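Local coordinates for cortical-lytic enzyme (Bacillus cereus, PDB 4S3J), which hydrolyses partially degraded spore-cortex peptidoglycan during germination, acting as an N-acetylglucosaminidase that recognises muramic acid delta-lactam, at residues E27-D31 / N32-P36; I116-E120 / S121-A125; W383-A387 / R388-S392. All coordinates share one frame; numbering follows the deposited sequence.

From the N terminus, contact 1 (27-36) comes first, where helix 25-31 of the first LysM domain ends and the loop toward strand 45-49 begins. Contact 2 (116-125) follows in the glycosyl hydrolase family 18 domain, where the loop after strand 104-111 closes into helix 120-129, which rests on helix 155-164. Contact 3 (383-392) lies far along the same domain, joining helix 387-400 to strands 318-330 and 360-362 and to helix 415-424. Each is a continuous stretch, and the three run in series, neither nested nor crossed. Contacts 1 and 3 approach most closely, nearest atoms about 7 Å apart; N32 of contact 1 bonds I47 of strand 45-49 and Q416 of helix 415-424, joining the LysM and family 18 domains.

Contact 1. Residues E27-D31 / N32-P36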
ATOM      1  N   GLU A  27     -17.377 -19.743  -3.294  1.00 21.22           N
ATOM      2  CA  GLU A  27     -16.284 -19.025  -3.950  1.00 25.34           C
ATOM      3  C   GLU A  27     -16.304 -17.529  -3.642  1.00 21.75           C
ATOM      4  O   GLU A  27     -15.274 -16.929  -3.345  1.00 20.70           O
ATOM      5  CB  GLU A  27     -16.377 -19.251  -5.451  1.00 32.14           C
ATOM      6  CG  GLU A  27     -15.163 -18.848  -6.241  1.00 59.15           C
ATOM      7  CD  GLU A  27     -15.127 -19.539  -7.589  1.00 76.70           C
ATOM      8  OE1 GLU A  27     -15.132 -20.787  -7.612  1.00 84.22           O
ATOM      9  OE2 GLU A  27     -15.107 -18.837  -8.621  1.00 79.15           O
ATOM     10  N   ILE A  28     -17.491 -16.929  -3.693  1.00 16.51           N
ATOM     11  CA  ILE A  28     -17.636 -15.513  -3.360  1.00 14.79           C
ATOM     12  C   ILE A  28     -17.252 -15.244  -1.899  1.00 16.12           C
ATOM     13  O   ILE A  28     -16.555 -14.271  -1.586  1.00 17.61           O
ATOM     14  CB  ILE A  28     -19.062 -15.042  -3.626  1.00 12.97           C
ATOM     15  CG1 ILE A  28     -19.360 -15.145  -5.132  1.00 13.77           C
ATOM     16  CG2 ILE A  28     -19.273 -13.598  -3.128  1.00 14.15           C
ATOM     17  CD1 ILE A  28     -20.782 -14.777  -5.527  1.00 15.23           C
ATOM     18  N   VAL A  29     -17.694 -16.118  -1.000  1.00 17.08           N
ATOM     19  CA  VAL A  29     -17.372 -15.965   0.408  1.00 14.27           C
ATOM     20  C   VAL A  29     -15.845 -16.063   0.606  1.00 18.29           C
ATOM     21  O   VAL A  29     -15.258 -15.231   1.288  1.00 22.61           O
ATOM     22  CB  VAL A  29     -18.096 -17.037   1.273  1.00 16.77           C
ATOM     23  CG1 VAL A  29     -17.529 -17.079   2.672  1.00 22.18           C
ATOM     24  CG2 VAL A  29     -19.603 -16.764   1.318  1.00 15.97           C
ATOM     25  N   LYS A  30     -15.210 -17.059  -0.010  1.00 18.10           N
ATOM     26  CA  LYS A  30     -13.777 -17.269   0.196  1.00 22.32           C
ATOM     27  C   LYS A  30     -12.961 -16.122  -0.378  1.00 27.85           C
ATOM     28  O   LYS A  30     -12.084 -15.592   0.304  1.00 25.91           O
ATOM     29  CB  LYS A  30     -13.318 -18.592  -0.431  1.00 26.62           C
ATOM     30  CG  LYS A  30     -11.830 -18.899  -0.155  1.00 46.81           C
ATOM     31  CD  LYS A  30     -11.275 -20.053  -0.986  1.00 59.07           C
ATOM     32  CE  LYS A  30     -11.659 -21.410  -0.411  1.00 72.07           C
ATOM     33  NZ  LYS A  30     -10.901 -21.721   0.845  1.00 69.19           N
ATOM     34  N   ASP A  31     -13.239 -15.752  -1.625  1.00 20.95           N
ATOM     35  CA  ASP A  31     -12.459 -14.720  -2.306  1.00 20.55           C
ATOM     36  C   ASP A  31     -12.541 -13.361  -1.639  1.00 21.27           C
ATOM     37  O   ASP A  31     -11.636 -12.537  -1.792  1.00 21.89           O
ATOM     38  CB  ASP A  31     -12.901 -14.573  -3.759  1.00 19.45           C
ATOM     39  CG  ASP A  31     -12.578 -15.788  -4.603  1.00 28.60           C
ATOM     40  OD1 ASP A  31     -11.752 -16.620  -4.168  1.00 30.31           O
ATOM     41  OD2 ASP A  31     -13.115 -15.885  -5.723  1.00 26.37           O
ATOM     42  N   ASN A  32     -13.627 -13.108  -0.926  1.00 17.23           N
ATOM     43  CA  ASN A  32     -13.848 -11.806  -0.325  1.00 13.77           C
ATOM     44  C   ASN A  32     -13.736 -11.805   1.196  1.00 17.47           C
ATOM     45  O   ASN A  32     -14.074 -10.799   1.838  1.00 18.57           O
ATOM     46  CB  ASN A  32     -15.216 -11.295  -0.763  1.00 13.88           C
ATOM     47  CG  ASN A  32     -15.251 -10.990  -2.241  1.00 12.91           C
ATOM     48  OD1 ASN A  32     -14.788  -9.948  -2.676  1.00 12.89           O
ATOM     49  ND2 ASN A  32     -15.795 -11.914  -3.026  1.00 13.00           N
ATOM     50  N   GLY A  33     -13.308 -12.936   1.753  1.00 22.25           N
ATOM     51  CA  GLY A  33     -13.111 -13.045   3.191  1.00 25.22           C
ATOM     52  C   GLY A  33     -14.371 -12.727   3.964  1.00 26.92           C
ATOM     53  O   GLY A  33     -14.336 -12.066   5.001  1.00 26.82           O
ATOM     54  N   LEU A  34     -15.508 -13.179   3.450  1.00 18.88           N
ATOM     55  CA  LEU A  34     -16.754 -12.898   4.109  1.00 17.99           C
ATOM     56  C   LEU A  34     -17.037 -13.862   5.243  1.00 16.05           C
ATOM     57  O   LEU A  34     -16.593 -15.006   5.234  1.00 20.91           O
ATOM     58  CB  LEU A  34     -17.919 -12.984   3.123  1.00 16.35           C
ATOM     59  CG  LEU A  34     -17.797 -12.125   1.867  1.00 16.82           C
ATOM     60  CD1 LEU A  34     -18.993 -12.380   0.940  1.00 14.81           C
ATOM     61  CD2 LEU A  34     -17.737 -10.665   2.228  1.00 15.77           C
ATOM     62  N   ASN A  35     -17.849 -13.393   6.182  1.00 19.03           N
ATOM     63  CA  ASN A  35     -18.535 -14.286   7.107  1.00 20.35           C
ATOM     64  C   ASN A  35     -19.804 -14.706   6.401  1.00 16.24           C
ATOM     65  O   ASN A  35     -20.626 -13.858   6.098  1.00 19.01           O
ATOM     66  CB  ASN A  35     -18.837 -13.576   8.421  1.00 26.25           C
ATOM     67  CG  ASN A  35     -19.610 -14.445   9.404  1.00 26.59           C
ATOM     68  OD1 ASN A  35     -20.297 -15.402   9.033  1.00 24.60           O
ATOM     69  ND2 ASN A  35     -19.493 -14.110  10.676  1.00 28.48           N
ATOM     70  N   PRO A  36     -19.961 -16.014   6.112  1.00 19.41           N
ATOM     71  CA  PRO A  36     -21.054 -16.435   5.236  1.00 18.64           C
ATOM     72  C   PRO A  36     -22.426 -16.153   5.807  1.00 18.19           C
ATOM     73  O   PRO A  36     -23.413 -16.141   5.060  1.00 21.75           O
ATOM     74  CB  PRO A  36     -20.824 -17.957   5.093  1.00 20.03           C
ATOM     75  CG  PRO A  36     -20.016 -18.349   6.267  1.00 31.30           C
ATOM     76  CD  PRO A  36     -19.140 -17.158   6.555  1.00 22.47           C
TER
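The chain folds back at the end of helix 25-31, with L34 N bonded to V29 O at 3.0 Å and G33 N to K30 O at 3.3 Å. G33 has positive phi, and N32, just before it, is the first residue to leave the helical path. I28 O is gripped twice by N32: the backbone N approaches at 3.2 Å, and ND2 comes at 2.9 Å on a lone pair, nearly straight (167°). The side chain of N32 lies alongside that of I28, with CG beside its own backbone N (chi1 -67°), which turns ND2 back to I28 O, an acceptor lying in the plane of the amide. N32 OD1 is taken by I47 N of strand 45-49 and by Q416 NE2. V29 spreads its two methyls over the loop: CG1 meets L34 CB at 4.1 Å, and CG2 meets P36 CB at 4.1 Å, across the proline at about a right angle. I28 and L34 also both touch V14 of helix 14-21. The paired backbone bonds and G33, the C-prime residue, in the left-handed helical conformation, make this a Schellman motif, closing the second helix of a LysM domain.

Contact 2. Residues I116-E120 / S121-A125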
ATOM      1  N   ILE A 116       4.735  -7.422  22.962  1.00 27.76           N
ATOM      2  CA  ILE A 116       5.798  -8.400  23.096  1.00 26.35           C
ATOM      3  C   ILE A 116       5.283  -9.525  23.980  1.00 34.47           C
ATOM      4  O   ILE A 116       4.904  -9.272  25.128  1.00 39.20           O
ATOM      5  CB  ILE A 116       7.085  -7.792  23.717  1.00 42.06           C
ATOM      6  CG1 ILE A 116       7.582  -6.605  22.887  1.00 54.38           C
ATOM      7  CG2 ILE A 116       8.187  -8.847  23.814  1.00 48.47           C
ATOM      8  CD1 ILE A 116       8.627  -5.754  23.590  1.00 60.27           C
ATOM      9  N   PRO A 117       5.230 -10.762  23.446  1.00 32.76           N
ATOM     10  CA  PRO A 117       5.557 -11.185  22.074  1.00 31.92           C
ATOM     11  C   PRO A 117       4.556 -10.692  21.028  1.00 27.39           C
ATOM     12  O   PRO A 117       3.506 -10.173  21.382  1.00 27.41           O
ATOM     13  CB  PRO A 117       5.537 -12.715  22.162  1.00 36.01           C
ATOM     14  CG  PRO A 117       4.627 -13.014  23.290  1.00 40.10           C
ATOM     15  CD  PRO A 117       4.815 -11.903  24.282  1.00 36.50           C
ATOM     16  N   ILE A 118       4.900 -10.857  19.754  1.00 25.93           N
ATOM     17  CA  ILE A 118       4.018 -10.471  18.659  1.00 22.74           C
ATOM     18  C   ILE A 118       2.734 -11.294  18.737  1.00 24.07           C
ATOM     19  O   ILE A 118       2.781 -12.500  18.974  1.00 26.32           O
ATOM     20  CB  ILE A 118       4.679 -10.688  17.287  1.00 20.06           C
ATOM     21  CG1 ILE A 118       6.013  -9.954  17.189  1.00 28.28           C
ATOM     22  CG2 ILE A 118       3.766 -10.205  16.146  1.00 20.17           C
ATOM     23  CD1 ILE A 118       6.848 -10.383  15.986  1.00 33.93           C
ATOM     24  N   LYS A 119       1.594 -10.650  18.521  1.00 24.01           N
ATOM     25  CA  LYS A 119       0.319 -11.367  18.529  1.00 27.33           C
ATOM     26  C   LYS A 119       0.295 -12.488  17.489  1.00 23.48           C
ATOM     27  O   LYS A 119       0.772 -12.337  16.362  1.00 22.73           O
ATOM     28  CB  LYS A 119      -0.849 -10.412  18.264  1.00 30.59           C
ATOM     29  CG  LYS A 119      -1.163  -9.453  19.412  1.00 34.72           C
ATOM     30  CD  LYS A 119      -2.324  -8.546  19.039  1.00 46.77           C
ATOM     31  CE  LYS A 119      -2.458  -7.389  20.011  1.00 65.86           C
ATOM     32  NZ  LYS A 119      -3.467  -6.401  19.548  1.00 79.44           N
ATOM     33  N   GLU A 120      -0.285 -13.613  17.884  1.00 20.03           N
ATOM     34  CA  GLU A 120      -0.443 -14.745  16.986  1.00 20.82           C
ATOM     35  C   GLU A 120      -1.198 -14.352  15.711  1.00 20.54           C
ATOM     36  O   GLU A 120      -0.828 -14.758  14.618  1.00 18.62           O
ATOM     37  CB  GLU A 120      -1.192 -15.858  17.719  1.00 19.57           C
ATOM     38  CG  GLU A 120      -1.357 -17.162  16.955  1.00 28.39           C
ATOM     39  CD  GLU A 120      -2.238 -18.160  17.708  1.00 28.82           C
ATOM     40  OE1 GLU A 120      -2.667 -17.850  18.835  1.00 29.02           O
ATOM     41  OE2 GLU A 120      -2.508 -19.255  17.177  1.00 25.89           O
ATOM     42  N   SER A 121      -2.223 -13.513  15.849  1.00 23.06           N
ATOM     43  CA  SER A 121      -3.025 -13.106  14.696  1.00 21.23           C
ATOM     44  C   SER A 121      -2.167 -12.346  13.684  1.00 15.52           C
ATOM     45  O   SER A 121      -2.345 -12.464  12.477  1.00 18.96           O
ATOM     46  CB  SER A 121      -4.220 -12.258  15.168  1.00 21.19           C
ATOM     47  OG  SER A 121      -3.762 -11.151  15.918  1.00 23.97           O
ATOM     48  N   LEU A 122      -1.194 -11.597  14.189  1.00 17.01           N
ATOM     49  CA  LEU A 122      -0.321 -10.809  13.344  1.00 19.30           C
ATOM     50  C   LEU A 122       0.727 -11.675  12.636  1.00 17.83           C
ATOM     51  O   LEU A 122       1.046 -11.469  11.448  1.00 18.83           O
ATOM     52  CB  LEU A 122       0.336  -9.741  14.194  1.00 23.67           C
ATOM     53  CG  LEU A 122       0.851  -8.481  13.520  1.00 28.19           C
ATOM     54  CD1 LEU A 122      -0.202  -7.832  12.623  1.00 20.68           C
ATOM     55  CD2 LEU A 122       1.320  -7.495  14.595  1.00 22.79           C
ATOM     56  N   VAL A 123       1.253 -12.666  13.343  1.00 19.40           N
ATOM     57  CA  VAL A 123       2.148 -13.620  12.705  1.00 21.44           C
ATOM     58  C   VAL A 123       1.385 -14.409  11.629  1.00 20.17           C
ATOM     59  O   VAL A 123       1.897 -14.654  10.535  1.00 20.74           O
ATOM     60  CB  VAL A 123       2.789 -14.562  13.735  1.00 25.29           C
ATOM     61  CG1 VAL A 123       3.689 -15.569  13.046  1.00 28.28           C
ATOM     62  CG2 VAL A 123       3.593 -13.755  14.742  1.00 23.73           C
ATOM     63  N   ASN A 124       0.132 -14.768  11.901  1.00 19.06           N
ATOM     64  CA  ASN A 124      -0.646 -15.479  10.890  1.00 16.90           C
ATOM     65  C   ASN A 124      -0.922 -14.616   9.652  1.00 13.82           C
ATOM     66  O   ASN A 124      -0.860 -15.097   8.528  1.00 19.77           O
ATOM     67  CB  ASN A 124      -1.975 -15.967  11.472  1.00 20.67           C
ATOM     68  CG  ASN A 124      -1.818 -17.201  12.339  1.00 30.65           C
ATOM     69  OD1 ASN A 124      -0.850 -17.944  12.210  1.00 40.17           O
ATOM     70  ND2 ASN A 124      -2.802 -17.447  13.197  1.00 29.64           N
ATOM     71  N   ALA A 125      -1.218 -13.338   9.866  1.00 15.40           N
ATOM     72  CA  ALA A 125      -1.433 -12.431   8.745  1.00 16.32           C
ATOM     73  C   ALA A 125      -0.157 -12.310   7.913  1.00 17.84           C
ATOM     74  O   ALA A 125      -0.213 -12.286   6.689  1.00 17.44           O
ATOM     75  CB  ALA A 125      -1.866 -11.077   9.227  1.00 16.44           C
TER
HETATM   76  O   HOH W   1      -2.647 -20.227  14.541  1.00 32.14           O
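I118 lays its CG2 methyl against the first turn of helix 120-129, where it meets V123 CG2 at 3.8 Å and L122 CD2 at 4.0 Å, crossing both side chains at about a right angle. That methyl stands anti to the I118 backbone N (chi1 -56° for CG1), the placement that sets it against the two helix residues. I118 also packs on I158 of helix 155-164, and V123 on I161, so the pair carries the start of one helix onto the next. The I118 N is bonded to E154 OE2.

K119 occupies the N-cap position. Its carbonyl opens the helical ladder: V123 N donates to K119 O at 3.1 Å, and L122 N adds a weak bond to the same oxygen. V123 CG2 lies 3.5 Å from K119 O. The K119 side chain itself leads away from the helix, apart from CB, which lies 3.8 Å from S121 OG. This is the first turn of a helix of the glycosyl hydrolase family 18 TIM barrel, reached through the loop that follows strand 104-111.

E120 starts the helix, and its O accepts from N124 N at 2.9 Å. Its extended chain runs alongside N124, both pointing the same way, with the carboxylate and amide planes 62° apart. They are joined through a water, which donates to E120 OE2 and accepts from N124 ND2 at 3.1 Å. The closest direct approach of the two side chains is E120 CG to N124 ND2, 4.0 Å.

Contact 3. Residues W383-A387 / R388-S392; sequences WFEDA and RSIQS
D386 OD2 is gripped side-on by two nitrogens of R388, NH2 at 2.8 Å and NE at 3.1 Å, in a salt bridge between residues two apart. NH2 meets the oxygen nearly along its C-O axis, whereas NE comes on the syn side, 24° out of the carboxylate plane. OD2 lies at the edge of the guanidinium, close to its plane; the two flat groups are nonetheless turned 42° against each other. A bend at chi3 (-67°) swings the guanidinium back toward the aspartate, and Y361 of strand 360-362 packs on both residues.

The other carboxylate oxygen faces the start of helix 387-400. D386 OD1 takes weak bonds from R388 N and from S389 N, the latter at 3.3 Å. The carboxylate is thus shared between the arginine and the first amides of the helix, and both would probably favour its negative charge. S389 returns the approach: D386 N donates weakly to S389 OG at 3.4 Å. The serine hydroxyl, set between its own N and carbonyl carbon, donates in turn to E385 OE1 at 3.2 Å, which it meets from above the carboxylate plane. E385 OE2 is bonded to N323 ND2, so this buried glutamate connects the helix start with strand 318-330.

Main-chain bonds then carry the helix on, with I390 N to D386 O at 3.0 Å and Q391 N to A387 O. A387 rests on Q416 and L420 of helix 415-424, while the amide of Q391 has its stronger partner in N424. The reciprocal D386-S389 pairing, though its bonds are weak, is a capping box at the N terminus of a helix in the family 18 domain.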
ATOM      1  N   TRP A 383     -13.739   6.957   5.776  1.00  9.70           N
ATOM      2  CA  TRP A 383     -13.083   6.848   4.464  1.00 11.36           C
ATOM      3  C   TRP A 383     -12.158   5.638   4.539  1.00 11.62           C
ATOM      4  O   TRP A 383     -11.513   5.443   5.562  1.00 11.18           O
ATOM      5  CB  TRP A 383     -12.299   8.121   4.116  1.00 12.03           C
ATOM      6  CG  TRP A 383     -13.191   9.269   3.800  1.00 14.84           C
ATOM      7  CD1 TRP A 383     -13.785  10.120   4.686  1.00 15.42           C
ATOM      8  CD2 TRP A 383     -13.618   9.679   2.498  1.00 11.44           C
ATOM      9  NE1 TRP A 383     -14.557  11.041   4.015  1.00 14.62           N
ATOM     10  CE2 TRP A 383     -14.463  10.806   2.669  1.00 11.93           C
ATOM     11  CE3 TRP A 383     -13.360   9.215   1.203  1.00 14.54           C
ATOM     12  CZ2 TRP A 383     -15.085  11.438   1.591  1.00 12.81           C
ATOM     13  CZ3 TRP A 383     -13.950   9.868   0.138  1.00 16.22           C
ATOM     14  CH2 TRP A 383     -14.799  10.965   0.337  1.00 16.47           C
ATOM     15  N   PHE A 384     -12.129   4.806   3.499  1.00 11.45           N
ATOM     16  CA  PHE A 384     -11.339   3.586   3.586  1.00  9.44           C
ATOM     17  C   PHE A 384     -10.867   3.131   2.202  1.00 10.94           C
ATOM     18  O   PHE A 384     -10.872   3.932   1.263  1.00 12.83           O
ATOM     19  CB  PHE A 384     -12.126   2.497   4.363  1.00  9.00           C
ATOM     20  CG  PHE A 384     -13.328   1.941   3.671  1.00  9.13           C
ATOM     21  CD1 PHE A 384     -14.514   2.677   3.559  1.00 10.95           C
ATOM     22  CD2 PHE A 384     -13.299   0.642   3.196  1.00 10.61           C
ATOM     23  CE1 PHE A 384     -15.633   2.119   2.901  1.00 13.02           C
ATOM     24  CE2 PHE A 384     -14.408   0.092   2.530  1.00 10.66           C
ATOM     25  CZ  PHE A 384     -15.577   0.816   2.422  1.00 10.32           C
ATOM     26  N   GLU A 385     -10.390   1.893   2.103  1.00 11.12           N
ATOM     27  CA  GLU A 385      -9.867   1.352   0.853  1.00 10.37           C
ATOM     28  C   GLU A 385     -10.675   0.127   0.470  1.00 10.46           C
ATOM     29  O   GLU A 385     -10.995  -0.694   1.340  1.00 11.69           O
ATOM     30  CB  GLU A 385      -8.402   0.968   0.998  1.00 14.97           C
ATOM     31  CG  GLU A 385      -7.452   2.102   1.380  1.00 15.46           C
ATOM     32  CD  GLU A 385      -7.246   3.094   0.242  1.00 16.01           C
ATOM     33  OE1 GLU A 385      -7.313   2.684  -0.946  1.00 20.35           O
ATOM     34  OE2 GLU A 385      -7.049   4.288   0.537  1.00 17.59           O
ATOM     35  N   ASP A 386     -10.994  -0.033  -0.822  1.00 11.06           N
ATOM     36  CA  ASP A 386     -11.644  -1.264  -1.275  1.00 10.71           C
ATOM     37  C   ASP A 386     -11.151  -1.656  -2.667  1.00 11.47           C
ATOM     38  O   ASP A 386     -10.228  -1.033  -3.207  1.00 10.95           O
ATOM     39  CB  ASP A 386     -13.189  -1.173  -1.247  1.00 11.37           C
ATOM     40  CG  ASP A 386     -13.792  -0.263  -2.327  1.00 18.22           C
ATOM     41  OD1 ASP A 386     -13.092   0.200  -3.252  1.00 18.99           O
ATOM     42  OD2 ASP A 386     -15.033  -0.038  -2.253  1.00 16.28           O
ATOM     43  N   ALA A 387     -11.754  -2.701  -3.243  1.00 11.17           N
ATOM     44  CA  ALA A 387     -11.246  -3.247  -4.496  1.00 11.70           C
ATOM     45  C   ALA A 387     -11.242  -2.220  -5.638  1.00 11.53           C
ATOM     46  O   ALA A 387     -10.344  -2.241  -6.504  1.00 13.51           O
ATOM     47  CB  ALA A 387     -12.049  -4.483  -4.894  1.00 13.66           C
ATOM     48  N   ARG A 388     -12.235  -1.335  -5.651  1.00 12.54           N
ATOM     49  CA  ARG A 388     -12.334  -0.332  -6.705  1.00 13.66           C
ATOM     50  C   ARG A 388     -11.144   0.621  -6.674  1.00 16.66           C
ATOM     51  O   ARG A 388     -10.527   0.884  -7.720  1.00 14.59           O
ATOM     52  CB  ARG A 388     -13.636   0.467  -6.582  1.00 13.04           C
ATOM     53  CG  ARG A 388     -14.883  -0.388  -6.846  1.00 12.45           C
ATOM     54  CD  ARG A 388     -16.165   0.327  -6.479  1.00 12.49           C
ATOM     55  NE  ARG A 388     -16.289   0.555  -5.036  1.00 11.82           N
ATOM     56  CZ  ARG A 388     -17.394   0.999  -4.440  1.00 12.90           C
ATOM     57  NH1 ARG A 388     -18.478   1.257  -5.160  1.00 16.09           N
ATOM     58  NH2 ARG A 388     -17.414   1.178  -3.122  1.00 12.78           N
ATOM     59  N   SER A 389     -10.846   1.173  -5.493  1.00 12.32           N
ATOM     60  CA  SER A 389      -9.811   2.204  -5.416  1.00 13.46           C
ATOM     61  C   SER A 389      -8.432   1.562  -5.556  1.00 14.07           C
ATOM     62  O   SER A 389      -7.546   2.144  -6.181  1.00 15.57           O
ATOM     63  CB  SER A 389      -9.937   3.099  -4.123  1.00 17.25           C
ATOM     64  OG  SER A 389      -9.900   2.526  -2.775  1.00  9.87           O
ATOM     65  N   ILE A 390      -8.239   0.350  -5.059  1.00 12.08           N
ATOM     66  CA  ILE A 390      -6.950  -0.326  -5.275  1.00 13.13           C
ATOM     67  C   ILE A 390      -6.743  -0.626  -6.772  1.00 13.72           C
ATOM     68  O   ILE A 390      -5.641  -0.458  -7.302  1.00 15.26           O
ATOM     69  CB  ILE A 390      -6.833  -1.626  -4.446  1.00 16.45           C
ATOM     70  CG1 ILE A 390      -6.684  -1.273  -2.959  1.00 18.80           C
ATOM     71  CG2 ILE A 390      -5.638  -2.462  -4.874  1.00 25.22           C
ATOM     72  CD1 ILE A 390      -5.337  -0.581  -2.602  1.00 20.77           C
ATOM     73  N   GLN A 391      -7.794  -1.028  -7.484  1.00 12.22           N
ATOM     74  CA  GLN A 391      -7.658  -1.204  -8.933  1.00 11.62           C
ATOM     75  C   GLN A 391      -7.282   0.112  -9.624  1.00 12.51           C
ATOM     76  O   GLN A 391      -6.434   0.116 -10.524  1.00 14.64           O
ATOM     77  CB  GLN A 391      -8.939  -1.794  -9.531  1.00 12.51           C
ATOM     78  CG  GLN A 391      -8.827  -2.158 -11.015  1.00 12.22           C
ATOM     79  CD  GLN A 391      -7.767  -3.205 -11.295  1.00 15.96           C
ATOM     80  OE1 GLN A 391      -7.881  -4.357 -10.869  1.00 15.51           O
ATOM     81  NE2 GLN A 391      -6.701  -2.802 -11.989  1.00 15.39           N
ATOM     82  N   SER A 392      -7.859   1.231  -9.195  1.00 13.99           N
ATOM     83  CA  SER A 392      -7.462   2.529  -9.737  1.00 16.47           C
ATOM     84  C   SER A 392      -5.996   2.819  -9.486  1.00 15.57           C
ATOM     85  O   SER A 392      -5.316   3.360 -10.358  1.00 14.78           O
ATOM     86  CB  SER A 392      -8.307   3.641  -9.152  1.00 14.90           C
ATOM     87  OG  SER A 392      -9.665   3.450  -9.551  1.00 16.45           O
TER